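Local coordinates for glycosyl hydrolases family 31 family protein (Aspergillus niger, PDB 6DRU) that hydrolyses terminal alpha-xylosyl linkages, releasing alpha-xylose from the non-reducing terminal glucose of xyloglucan oligosaccharides as a glycosidase of family 31, at residues Q254-E260 with Y568-P574; S529-T534 with R560-F564; T109-N113 with N184-A188; N80-T85 with R96-V102. One frame throughout, in Å; residues are numbered along the deposited sequence.

Contact 1 (Q254-E260 with Y568-P574); sequences QSKLRYE and YTCANEP. With NAG (2-acetamido-2-deoxy-beta-D-glucopyranose), chain D; BMA (beta-D-mannopyranose), chain B; MAN (alpha-D-mannopyranose), chain C.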
# COMPACT_ATOMS: atom_id res chain seq x y z
N GLN A 254 47.00 -10.67 11.81
CA GLN A 254 46.76 -12.11 11.82
C GLN A 254 45.32 -12.39 12.23
O GLN A 254 44.83 -11.84 13.22
CB GLN A 254 47.72 -12.81 12.79
CG GLN A 254 47.54 -14.31 12.86
CD GLN A 254 47.87 -15.00 11.55
OE1 GLN A 254 48.83 -14.64 10.87
NE2 GLN A 254 47.06 -15.99 11.18
N SER A 255 44.64 -13.23 11.45
CA SER A 255 43.26 -13.58 11.75
C SER A 255 42.93 -14.89 11.05
O SER A 255 43.62 -15.31 10.11
CB SER A 255 42.29 -12.48 11.30
OG SER A 255 40.95 -12.88 11.51
N LYS A 256 41.87 -15.53 11.52
CA LYS A 256 41.33 -16.74 10.89
C LYS A 256 39.99 -17.04 11.54
O LYS A 256 39.57 -16.39 12.51
CB LYS A 256 42.27 -17.93 11.02
CG LYS A 256 42.27 -18.58 12.40
CD LYS A 256 42.88 -19.97 12.34
CE LYS A 256 42.60 -20.75 13.61
NZ LYS A 256 42.99 -22.19 13.47
N LEU A 257 39.31 -18.05 11.00
CA LEU A 257 38.08 -18.58 11.58
C LEU A 257 38.39 -19.99 12.08
O LEU A 257 38.44 -20.94 11.30
CB LEU A 257 36.95 -18.58 10.55
CG LEU A 257 35.49 -18.78 10.99
CD1 LEU A 257 34.56 -18.56 9.82
CD2 LEU A 257 35.22 -20.15 11.61
N ARG A 258 38.62 -20.13 13.39
CA ARG A 258 38.66 -19.03 14.36
C ARG A 258 39.50 -19.46 15.55
O ARG A 258 39.66 -20.65 15.81
CB ARG A 258 37.25 -18.64 14.82
CG ARG A 258 36.47 -19.76 15.49
CD ARG A 258 35.04 -19.33 15.78
NE ARG A 258 34.27 -20.37 16.46
CZ ARG A 258 34.16 -20.48 17.78
NH1 ARG A 258 34.77 -19.61 18.57
NH2 ARG A 258 33.44 -21.46 18.31
N TYR A 259 40.05 -18.49 16.29
CA TYR A 259 40.74 -18.80 17.53
C TYR A 259 39.70 -18.95 18.63
O TYR A 259 38.99 -17.99 18.96
CB TYR A 259 41.77 -17.72 17.87
CG TYR A 259 42.78 -17.53 16.75
CD1 TYR A 259 43.67 -18.54 16.42
CD2 TYR A 259 42.83 -16.34 16.03
CE1 TYR A 259 44.58 -18.38 15.40
CE2 TYR A 259 43.74 -16.17 15.01
CZ TYR A 259 44.61 -17.19 14.69
OH TYR A 259 45.53 -17.02 13.68
N GLU A 260 39.61 -20.15 19.20
CA GLU A 260 38.40 -20.58 19.90
C GLU A 260 38.43 -20.32 21.40
O GLU A 260 37.38 -20.03 21.98
CB GLU A 260 38.17 -22.07 19.63
CG GLU A 260 36.78 -22.57 19.98
CD GLU A 260 36.75 -23.27 21.31
OE1 GLU A 260 37.77 -23.23 22.03
OE2 GLU A 260 35.69 -23.85 21.66
N TYR A 568 40.97 -26.01 17.02
CA TYR A 568 39.54 -26.04 16.76
C TYR A 568 39.24 -26.00 15.26
O TYR A 568 38.30 -26.66 14.79
CB TYR A 568 38.86 -24.87 17.48
CG TYR A 568 37.36 -24.85 17.39
CD1 TYR A 568 36.70 -23.92 16.58
CD2 TYR A 568 36.58 -25.75 18.11
CE1 TYR A 568 35.33 -23.90 16.50
CE2 TYR A 568 35.20 -25.73 18.03
CZ TYR A 568 34.58 -24.80 17.22
OH TYR A 568 33.21 -24.78 17.13
N THR A 569 40.03 -25.24 14.50
CA THR A 569 39.90 -25.15 13.06
C THR A 569 41.27 -25.31 12.42
O THR A 569 42.30 -25.31 13.11
CB THR A 569 39.28 -23.81 12.62
OG1 THR A 569 40.04 -22.73 13.17
CG2 THR A 569 37.84 -23.70 13.12
N CYS A 570 41.29 -25.46 11.10
CA CYS A 570 42.56 -25.53 10.38
C CYS A 570 43.30 -24.20 10.49
O CYS A 570 42.71 -23.14 10.68
CB CYS A 570 42.33 -25.89 8.91
SG CYS A 570 41.68 -27.57 8.64
N ALA A 571 44.63 -24.28 10.36
CA ALA A 571 45.49 -23.14 10.65
C ALA A 571 45.57 -22.19 9.46
O ALA A 571 45.23 -22.52 8.32
CB ALA A 571 46.89 -23.62 11.02
N ASN A 572 46.04 -20.96 9.75
CA ASN A 572 46.24 -19.93 8.74
C ASN A 572 47.43 -19.04 9.09
O ASN A 572 47.42 -17.84 8.78
CB ASN A 572 44.96 -19.09 8.57
CG ASN A 572 45.01 -18.15 7.38
OD1 ASN A 572 45.12 -18.59 6.23
ND2 ASN A 572 44.95 -16.85 7.64
N GLU A 573 48.44 -19.61 9.73
CA GLU A 573 49.60 -18.88 10.20
C GLU A 573 50.70 -18.89 9.14
O GLU A 573 50.71 -19.75 8.25
CB GLU A 573 50.11 -19.50 11.50
CG GLU A 573 49.22 -19.26 12.72
CD GLU A 573 47.89 -20.01 12.64
OE1 GLU A 573 46.86 -19.36 12.38
OE2 GLU A 573 47.89 -21.24 12.82
N PRO A 574 51.64 -17.94 9.20
CA PRO A 574 52.69 -17.88 8.17
C PRO A 574 53.56 -19.12 8.10
O PRO A 574 54.28 -19.29 7.10
CB PRO A 574 53.51 -16.64 8.57
CG PRO A 574 53.14 -16.36 9.99
CD PRO A 574 51.73 -16.80 10.13
C1 NAG D . 29.70 -23.67 21.45
C2 NAG D . 30.12 -23.77 22.90
C3 NAG D . 31.58 -24.02 23.04
C4 NAG D . 31.99 -25.20 22.19
C5 NAG D . 31.59 -24.92 20.76
C6 NAG D . 32.00 -26.06 19.85
C7 NAG D . 28.65 -22.51 24.43
C8 NAG D . 28.32 -21.22 25.15
N2 NAG D . 29.79 -22.57 23.58
O3 NAG D . 31.88 -24.22 24.40
O4 NAG D . 33.38 -25.41 22.27
O5 NAG D . 30.19 -24.76 20.71
O6 NAG D . 30.98 -26.29 18.90
O7 NAG D . 27.94 -23.49 24.57
C1 BMA B . 33.41 -26.61 23.07
C2 BMA B . 34.87 -26.91 22.72
C3 BMA B . 35.33 -28.14 23.52
C4 BMA B . 35.04 -27.97 25.02
C5 BMA B . 33.57 -27.60 25.24
C6 BMA B . 33.24 -27.31 26.69
O2 BMA B . 35.67 -25.82 23.12
O3 BMA B . 36.70 -28.43 23.31
O4 BMA B . 35.32 -29.19 25.70
O5 BMA B . 33.28 -26.42 24.46
O6 BMA B . 34.36 -26.68 27.29
C1 MAN C . 36.95 -29.75 22.81
C2 MAN C . 38.42 -30.02 23.06
C3 MAN C . 39.27 -29.20 22.10
C4 MAN C . 38.76 -29.35 20.68
C5 MAN C . 37.27 -29.10 20.66
C6 MAN C . 36.74 -29.21 19.24
O2 MAN C . 38.69 -31.39 22.89
O3 MAN C . 40.61 -29.64 22.18
O4 MAN C . 39.40 -28.41 19.85
O5 MAN C . 36.64 -30.06 21.47
O6 MAN C . 35.41 -28.75 19.20
O HOH W 1 41.49 -22.98 15.70
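Tyr568, Lys256 and Thr569 bury the most surface where two loops of the TIM-barrel domain meet, and each does so by different chemistry. Tyr568 offers a ring face to the aliphatic part of Glu260: CG of Glu260 lies 3.6 Å from the ring centroid of Tyr568, only 15° off the normal, a CH-pi contact. The carboxylate beyond turns to the N-glycan, where O2 of the beta-mannose donates a very short 2.5 Å hydrogen bond to Glu260 OE2. Lys256, almost fully extended beyond CB, brings its ammonium to the backbone of the opposing loop; Lys256 NZ donates to Cys570 O at 3.0 Å and to a water that also binds Arg258 O and Thr569 N. Thr569 OG1 accepts from Arg258 N, the nitrogen of the cis peptide joining Leu257 to Arg258, at 3.0 Å. Toward the barrel strand, Gln254, its OE1 held by Tyr252 OH, bonds through NE2 to Asn572 O (3.1 Å); Asn572 ND2 bonds to Ser255 O (3.2 Å) and to Thr556 OG1, while Tyr259 OH donates to Glu573 OE1 (3.0 Å). Between these ends, Leu257 touches the bound xylose. Lacking regular strand pairing, the loops are joined mainly by side chains satisfying backbone groups, a polar network that probably helps to fix the cis-peptide loop contributing Leu257 to the xylose pocket.

Contact 2 (S529-T534 with R560-F564); sequences SGNIDT and RTCYF. With MAN (alpha-D-mannopyranose), chain E.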
# COMPACT_ATOMS: atom_id res chain seq x y z
N SER A 529 40.47 -26.34 -3.07
CA SER A 529 40.17 -24.99 -2.60
C SER A 529 40.26 -24.90 -1.08
O SER A 529 39.59 -25.65 -0.36
CB SER A 529 38.78 -24.57 -3.08
OG SER A 529 38.44 -23.28 -2.60
N GLY A 530 41.10 -23.98 -0.60
CA GLY A 530 41.22 -23.71 0.81
C GLY A 530 42.01 -24.71 1.61
O GLY A 530 42.14 -24.54 2.83
N ASN A 531 42.55 -25.76 0.98
CA ASN A 531 43.29 -26.79 1.69
C ASN A 531 44.74 -26.35 1.84
O ASN A 531 45.51 -26.37 0.87
CB ASN A 531 43.18 -28.13 0.97
CG ASN A 531 43.52 -29.31 1.86
OD1 ASN A 531 44.44 -29.24 2.67
ND2 ASN A 531 42.77 -30.39 1.72
N ILE A 532 45.13 -25.98 3.07
CA ILE A 532 46.47 -25.47 3.32
C ILE A 532 47.54 -26.54 3.20
O ILE A 532 48.73 -26.22 3.25
CB ILE A 532 46.54 -24.81 4.71
CG1 ILE A 532 46.22 -25.83 5.80
CG2 ILE A 532 45.59 -23.64 4.80
CD1 ILE A 532 46.59 -25.37 7.19
N ASP A 533 47.15 -27.81 3.06
CA ASP A 533 48.10 -28.90 2.91
C ASP A 533 48.30 -29.31 1.46
O ASP A 533 49.17 -30.14 1.19
CB ASP A 533 47.65 -30.11 3.74
CG ASP A 533 47.70 -29.86 5.23
OD1 ASP A 533 48.64 -29.17 5.69
OD2 ASP A 533 46.81 -30.35 5.95
N THR A 534 47.52 -28.76 0.53
CA THR A 534 47.76 -29.12 -0.86
C THR A 534 48.68 -28.08 -1.52
O THR A 534 48.59 -26.89 -1.21
CB THR A 534 46.45 -29.20 -1.64
OG1 THR A 534 45.85 -27.90 -1.71
CG2 THR A 534 45.49 -30.17 -0.96
N ARG A 560 39.82 -22.18 6.48
CA ARG A 560 40.61 -23.13 5.72
C ARG A 560 40.17 -24.57 6.01
O ARG A 560 39.53 -24.86 7.02
CB ARG A 560 42.10 -22.98 6.06
CG ARG A 560 42.63 -21.56 5.94
CD ARG A 560 42.79 -21.15 4.48
NE ARG A 560 43.32 -19.80 4.36
CZ ARG A 560 42.60 -18.75 3.98
NH1 ARG A 560 41.32 -18.91 3.66
NH2 ARG A 560 43.16 -17.55 3.90
N THR A 561 40.53 -25.46 5.09
CA THR A 561 40.47 -26.89 5.30
C THR A 561 41.88 -27.46 5.25
O THR A 561 42.82 -26.79 4.82
CB THR A 561 39.55 -27.57 4.27
OG1 THR A 561 39.57 -28.99 4.47
CG2 THR A 561 39.99 -27.24 2.86
N CYS A 562 42.04 -28.69 5.72
CA CYS A 562 43.38 -29.25 5.88
C CYS A 562 43.28 -30.76 6.05
O CYS A 562 42.20 -31.32 6.29
CB CYS A 562 44.11 -28.61 7.06
SG CYS A 562 43.30 -28.81 8.68
N TYR A 563 44.43 -31.42 5.90
CA TYR A 563 44.54 -32.85 6.15
C TYR A 563 44.98 -33.17 7.57
O TYR A 563 44.69 -34.27 8.06
CB TYR A 563 45.54 -33.49 5.18
CG TYR A 563 45.10 -33.51 3.73
CD1 TYR A 563 43.76 -33.64 3.39
CD2 TYR A 563 46.03 -33.39 2.70
CE1 TYR A 563 43.36 -33.66 2.06
CE2 TYR A 563 45.64 -33.41 1.37
CZ TYR A 563 44.30 -33.55 1.06
OH TYR A 563 43.91 -33.56 -0.26
N PHE A 564 45.67 -32.25 8.24
CA PHE A 564 46.14 -32.44 9.61
C PHE A 564 45.75 -31.23 10.44
O PHE A 564 46.04 -30.10 10.06
CB PHE A 564 47.65 -32.66 9.65
CG PHE A 564 48.15 -33.57 8.57
CD1 PHE A 564 47.85 -34.93 8.59
CD2 PHE A 564 48.92 -33.08 7.53
CE1 PHE A 564 48.31 -35.77 7.59
CE2 PHE A 564 49.38 -33.92 6.53
CZ PHE A 564 49.08 -35.27 6.56
C1 MAN E . 44.12 -35.70 15.06
C2 MAN E . 44.95 -36.30 13.94
C3 MAN E . 44.95 -35.35 12.76
C4 MAN E . 43.52 -34.99 12.40
C5 MAN E . 42.78 -34.52 13.63
C6 MAN E . 41.35 -34.20 13.26
O2 MAN E . 44.40 -37.53 13.55
O3 MAN E . 45.57 -35.96 11.66
O4 MAN E . 43.53 -33.97 11.43
O5 MAN E . 42.80 -35.52 14.62
O6 MAN E . 40.68 -33.63 14.37
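An Asx turn overlapping a type I beta turn, Asn531 to Thr534, shapes the loop that leads into helix 535-548 and docks it on the loop following barrel strand 554-555. Both features start at Asn531: its OD1 accepts from Asp533 N (3.1 Å), and its carbonyl O accepts from Thr534 N (3.1 Å). Thr534 is the N-cap of the helix. Across the contact a single beta bridge pairs Asn531 with Thr561, made by Thr561 N to Gly530 O (2.9 Å) and Ile532 N to Thr561 O (3.0 Å); the positive phi of Gly530, 77°, suits glycine at the approach. Ile532 CG1 packs at 3.7 Å on CB of Cys562, whose disulfide to Cys570 cross-links the loop after strand 554-555 to itself, eight residues on. Arg560 turns its guanidinium to Gly519 O and Tyr577 OH. Over one face of the Tyr563 ring lies Asn531 ND2, and the Asp533 carboxylate gathers two successive amides, with OD2 of Asp533 2.6 Å from Tyr563 N and 3.2 Å from Phe564 N.

Contact 3 (T109-N113 with N184-A188); sequences TLLTN and NKGYA. With MAN (alpha-D-mannopyranose), chain I; MAN (alpha-D-mannopyranose), chain F.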
# COMPACT_ATOMS: atom_id res chain seq x y z
N THR A 109 31.32 22.87 -21.42
CA THR A 109 31.00 21.48 -21.69
C THR A 109 29.80 21.07 -20.86
O THR A 109 29.78 21.29 -19.64
CB THR A 109 32.20 20.57 -21.38
OG1 THR A 109 33.22 20.75 -22.37
CG2 THR A 109 31.78 19.11 -21.34
N LEU A 110 28.80 20.47 -21.50
CA LEU A 110 27.62 20.00 -20.79
C LEU A 110 27.97 18.76 -19.99
O LEU A 110 28.28 17.71 -20.56
CB LEU A 110 26.48 19.72 -21.77
CG LEU A 110 25.27 19.04 -21.12
CD1 LEU A 110 24.55 20.01 -20.19
CD2 LEU A 110 24.32 18.49 -22.16
N LEU A 111 27.92 18.87 -18.66
CA LEU A 111 28.13 17.71 -17.80
C LEU A 111 26.93 16.76 -17.87
O LEU A 111 27.08 15.58 -18.20
CB LEU A 111 28.39 18.16 -16.37
CG LEU A 111 29.52 19.18 -16.20
CD1 LEU A 111 29.53 19.71 -14.79
CD2 LEU A 111 30.86 18.56 -16.56
N THR A 112 25.75 17.27 -17.55
CA THR A 112 24.50 16.53 -17.65
C THR A 112 23.35 17.50 -17.45
O THR A 112 23.51 18.56 -16.84
CB THR A 112 24.41 15.39 -16.63
OG1 THR A 112 23.15 14.72 -16.76
CG2 THR A 112 24.55 15.93 -15.21
N ASN A 113 22.18 17.13 -17.97
CA ASN A 113 20.94 17.84 -17.71
C ASN A 113 19.86 16.83 -17.36
O ASN A 113 20.08 15.62 -17.41
CB ASN A 113 20.53 18.71 -18.91
CG ASN A 113 20.50 17.95 -20.22
OD1 ASN A 113 20.40 16.72 -20.24
ND2 ASN A 113 20.58 18.68 -21.33
N ASN A 184 33.94 10.39 -16.50
CA ASN A 184 35.09 10.87 -17.25
C ASN A 184 34.81 12.18 -17.98
O ASN A 184 35.75 12.78 -18.52
CB ASN A 184 35.56 9.81 -18.25
CG ASN A 184 34.47 9.38 -19.21
OD1 ASN A 184 33.30 9.70 -19.02
ND2 ASN A 184 34.85 8.65 -20.25
N LYS A 185 33.56 12.65 -18.00
CA LYS A 185 33.27 13.98 -18.53
C LYS A 185 33.78 15.09 -17.62
O LYS A 185 33.77 16.25 -18.04
CB LYS A 185 31.76 14.15 -18.74
CG LYS A 185 31.25 13.51 -20.01
CD LYS A 185 29.84 13.98 -20.34
CE LYS A 185 29.33 13.34 -21.62
NZ LYS A 185 27.85 13.46 -21.74
N GLY A 186 34.22 14.77 -16.41
CA GLY A 186 34.76 15.76 -15.51
C GLY A 186 33.76 16.24 -14.48
O GLY A 186 33.66 17.45 -14.22
N TYR A 187 33.02 15.32 -13.88
CA TYR A 187 32.12 15.70 -12.80
C TYR A 187 31.86 14.49 -11.91
O TYR A 187 31.97 13.34 -12.35
CB TYR A 187 30.80 16.28 -13.32
CG TYR A 187 29.87 15.27 -13.95
CD1 TYR A 187 29.99 14.92 -15.29
CD2 TYR A 187 28.85 14.68 -13.21
CE1 TYR A 187 29.13 14.01 -15.87
CE2 TYR A 187 27.99 13.76 -13.78
CZ TYR A 187 28.13 13.43 -15.12
OH TYR A 187 27.28 12.52 -15.70
N ALA A 188 31.52 14.77 -10.66
CA ALA A 188 31.12 13.76 -9.69
C ALA A 188 29.70 14.06 -9.22
O ALA A 188 29.22 15.19 -9.32
CB ALA A 188 32.08 13.70 -8.51
C1 MAN I . 23.09 17.98 -25.86
C2 MAN I . 21.82 17.50 -25.18
C3 MAN I . 20.80 18.62 -25.12
C4 MAN I . 21.43 19.88 -24.59
C5 MAN I . 22.67 20.18 -25.40
C6 MAN I . 23.29 21.48 -24.95
O2 MAN I . 22.10 17.04 -23.88
O3 MAN I . 19.74 18.23 -24.28
O4 MAN I . 20.52 20.94 -24.70
O5 MAN I . 23.59 19.13 -25.22
O6 MAN I . 24.27 21.89 -25.88
C1 MAN F . 18.60 17.77 -25.02
C2 MAN F . 17.38 18.21 -24.23
C3 MAN F . 17.39 17.54 -22.88
C4 MAN F . 17.58 16.04 -23.04
C5 MAN F . 18.76 15.77 -23.94
C6 MAN F . 18.89 14.27 -24.14
O2 MAN F . 16.22 17.86 -24.94
O3 MAN F . 16.16 17.78 -22.23
O4 MAN F . 17.81 15.47 -21.78
O5 MAN F . 18.56 16.38 -25.19
O6 MAN F . 18.02 13.86 -25.17
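Packing between sheets can proceed without one direct hydrogen bond, as the turn before strand 187-191 demonstrates. Lys185 comes first: its CB points at strand 108-113, and the extended chain lays CD 3.8 Å from Leu111 O and 4.0 Å from Leu110 O, a van der Waals contact of the methylene chain with the strand backbone, before NZ goes on to Thr144. Gly186 follows with phi 99° and psi 44°, angles at which a CB would crowd the preceding carbonyl; its own O is 3.8 Å from Leu111 CD2. Tyr187 then opens the strand and turns its ring to the same leucine, with CD1 of Tyr187 3.8 Å from Leu111 CB and CE1 3.5 Å from Leu111 O, while its hydroxyl bonds to Glu147. Leu111, the most covered residue here, forms with Thr112 a classic beta bulge facing Phe99. The contact thus sets edge strand 108-113 of the four-stranded sheet against the eight-stranded sheet, where Leu111 and Tyr187 also pack on strand 216-222.

Contact 4 (N80-T85 with R96-V102); sequences NIILRT and RLSFYRV. With MAN (alpha-D-mannopyranose), chain G.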
# COMPACT_ATOMS: atom_id res chain seq x y z
N ASN A 80 33.76 26.79 -11.53
CA ASN A 80 33.79 26.46 -12.94
C ASN A 80 32.54 25.71 -13.40
O ASN A 80 32.48 25.27 -14.55
CB ASN A 80 35.05 25.64 -13.28
CG ASN A 80 35.16 24.35 -12.48
OD1 ASN A 80 34.15 23.77 -12.07
ND2 ASN A 80 36.39 23.89 -12.27
N ILE A 81 31.54 25.57 -12.53
CA ILE A 81 30.28 24.92 -12.88
C ILE A 81 29.22 26.00 -13.04
O ILE A 81 29.20 26.99 -12.30
CB ILE A 81 29.87 23.87 -11.83
CG1 ILE A 81 28.74 22.99 -12.37
CG2 ILE A 81 29.43 24.51 -10.53
CD1 ILE A 81 28.37 21.85 -11.44
N ILE A 82 28.36 25.82 -14.04
CA ILE A 82 27.29 26.77 -14.34
C ILE A 82 25.97 26.01 -14.41
O ILE A 82 25.90 24.93 -15.00
CB ILE A 82 27.55 27.53 -15.65
CG1 ILE A 82 28.71 28.52 -15.49
CG2 ILE A 82 26.30 28.25 -16.13
CD1 ILE A 82 28.91 29.41 -16.70
N LEU A 83 24.93 26.59 -13.81
CA LEU A 83 23.58 26.06 -13.89
C LEU A 83 22.77 26.92 -14.85
O LEU A 83 22.83 28.15 -14.80
CB LEU A 83 22.92 26.03 -12.52
CG LEU A 83 21.39 26.13 -12.47
CD1 LEU A 83 20.73 24.84 -12.94
CD2 LEU A 83 20.92 26.51 -11.08
N ARG A 84 22.01 26.27 -15.72
CA ARG A 84 21.13 26.95 -16.66
C ARG A 84 19.75 26.31 -16.59
O ARG A 84 19.57 25.16 -17.01
CB ARG A 84 21.68 26.89 -18.09
CG ARG A 84 22.85 27.83 -18.34
CD ARG A 84 23.06 28.07 -19.83
NE ARG A 84 24.10 29.06 -20.08
CZ ARG A 84 25.36 28.76 -20.39
NH1 ARG A 84 25.74 27.49 -20.49
NH2 ARG A 84 26.24 29.73 -20.60
N THR A 85 18.78 27.04 -16.04
CA THR A 85 17.40 26.58 -16.06
C THR A 85 16.80 26.83 -17.43
O THR A 85 16.95 27.92 -18.00
CB THR A 85 16.57 27.28 -14.97
OG1 THR A 85 16.54 28.69 -15.22
CG2 THR A 85 17.17 27.02 -13.59
N ARG A 96 13.59 23.27 -15.84
CA ARG A 96 14.46 22.14 -16.10
C ARG A 96 15.90 22.54 -15.83
O ARG A 96 16.30 23.67 -16.12
CB ARG A 96 14.30 21.65 -17.55
CG ARG A 96 12.97 21.00 -17.83
CD ARG A 96 12.96 19.54 -17.39
NE ARG A 96 11.60 19.00 -17.34
CZ ARG A 96 10.87 18.92 -16.24
NH1 ARG A 96 11.35 19.34 -15.08
NH2 ARG A 96 9.64 18.41 -16.29
N LEU A 97 16.68 21.61 -15.28
CA LEU A 97 18.04 21.89 -14.86
C LEU A 97 19.05 21.35 -15.87
O LEU A 97 18.85 20.28 -16.45
CB LEU A 97 18.32 21.30 -13.48
CG LEU A 97 17.32 21.64 -12.37
CD1 LEU A 97 17.80 21.11 -11.03
CD2 LEU A 97 17.07 23.14 -12.30
N SER A 98 20.14 22.09 -16.06
CA SER A 98 21.25 21.67 -16.90
C SER A 98 22.54 22.22 -16.30
O SER A 98 22.56 23.34 -15.79
CB SER A 98 21.09 22.15 -18.34
OG SER A 98 21.05 23.56 -18.42
N PHE A 99 23.61 21.43 -16.36
CA PHE A 99 24.87 21.75 -15.71
C PHE A 99 26.01 21.74 -16.72
O PHE A 99 26.18 20.77 -17.45
CB PHE A 99 25.16 20.77 -14.57
CG PHE A 99 24.15 20.82 -13.46
CD1 PHE A 99 24.26 21.76 -12.44
CD2 PHE A 99 23.08 19.95 -13.44
CE1 PHE A 99 23.33 21.81 -11.42
CE2 PHE A 99 22.14 19.99 -12.43
CZ PHE A 99 22.27 20.92 -11.41
N TYR A 100 26.78 22.83 -16.74
CA TYR A 100 27.94 22.97 -17.61
C TYR A 100 29.19 23.20 -16.78
O TYR A 100 29.14 23.66 -15.64
CB TYR A 100 27.76 24.13 -18.60
CG TYR A 100 26.57 24.00 -19.52
CD1 TYR A 100 25.29 24.35 -19.09
CD2 TYR A 100 26.72 23.55 -20.82
CE1 TYR A 100 24.20 24.24 -19.94
CE2 TYR A 100 25.64 23.43 -21.67
CZ TYR A 100 24.38 23.78 -21.22
OH TYR A 100 23.30 23.68 -22.07
N ARG A 101 30.34 22.87 -17.38
CA ARG A 101 31.64 23.22 -16.82
C ARG A 101 32.33 24.23 -17.72
O ARG A 101 32.33 24.08 -18.95
CB ARG A 101 32.53 21.98 -16.66
CG ARG A 101 34.02 22.33 -16.59
CD ARG A 101 34.87 21.17 -16.11
NE ARG A 101 34.61 19.94 -16.84
CZ ARG A 101 34.96 19.73 -18.10
NH1 ARG A 101 35.59 20.68 -18.78
NH2 ARG A 101 34.69 18.58 -18.69
N VAL A 102 32.92 25.25 -17.11
CA VAL A 102 33.71 26.24 -17.84
C VAL A 102 35.13 25.70 -17.94
O VAL A 102 35.84 25.60 -16.93
CB VAL A 102 33.67 27.61 -17.15
CG1 VAL A 102 34.70 28.54 -17.77
CG2 VAL A 102 32.29 28.21 -17.24
C1 MAN G . 24.11 26.06 -27.04
C2 MAN G . 24.82 27.31 -27.50
C3 MAN G . 25.69 27.85 -26.38
C4 MAN G . 24.91 27.92 -25.08
C5 MAN G . 24.13 26.65 -24.84
C6 MAN G . 23.28 26.81 -23.60
O2 MAN G . 23.89 28.30 -27.88
O3 MAN G . 26.14 29.14 -26.72
O4 MAN G . 25.81 28.12 -24.01
O5 MAN G . 23.29 26.38 -25.94
O6 MAN G . 22.22 27.69 -23.89
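A beta hairpin shows how one strand pairing can serve a core on one face and sugar on the other. Asn80 starts it, its O accepting from Val102 N at 2.6 Å. Ile81 pairs with Arg101 at a non-hydrogen-bonded site and sends CD1 to within 4.2 Å of Phe99 CD1. At Ile82 the pair with Tyr100 is closed by two bonds, Ile82 N to Tyr100 O (2.8 Å) and Tyr100 N to Ile82 O (2.9 Å), and Ile82 CD1 packs 3.6 Å from Val102 CG2. Leu83 returns to the face of Ile81 and Phe99, its CD1 4.1 Å from Leu97 CD2. Arg84 donates from N to Ser98 O (3.0 Å) and accepts at O from Ser98 OG (2.6 Å); its guanidinium, salt-bridged to Glu108, makes a cation-pi contact with Tyr100, CZ 4.9 Å from the ring centroid, close to a glycan mannose. At Thr85, CA lies 3.1 Å from Arg96 O. Strands 81-85 and 98-102 are the inner pair of an antiparallel four-stranded sheet, between 74-78 and 108-113, whose Ile81, Leu83 and Phe99 face packs on strand 28-35.

How the contacts relate
The four contacts form two clusters on opposite sides of the chain's centre, about 48 to 59 Å apart between centres. Along the chain contact 4 closes first, then contact 3, both among the beta strands that come earlier than strand 252-254. Their centres are 9 Å apart and they share the four-stranded sheet, in which strand 98-102 neighbours strand 108-113; Arg101 also reaches across to Lys185 O. Contacts 1 and 2 belong to the TIM-barrel domain, their centres 12 Å apart, with both segments of contact 2 falling between those of contact 1. The Cys562-Cys570 disulfide links them directly. One cluster therefore joins beta sheets, the other barrel-domain loops, of which contact 1 supplies Leu257 to the xylose pocket, and glycan lies against both.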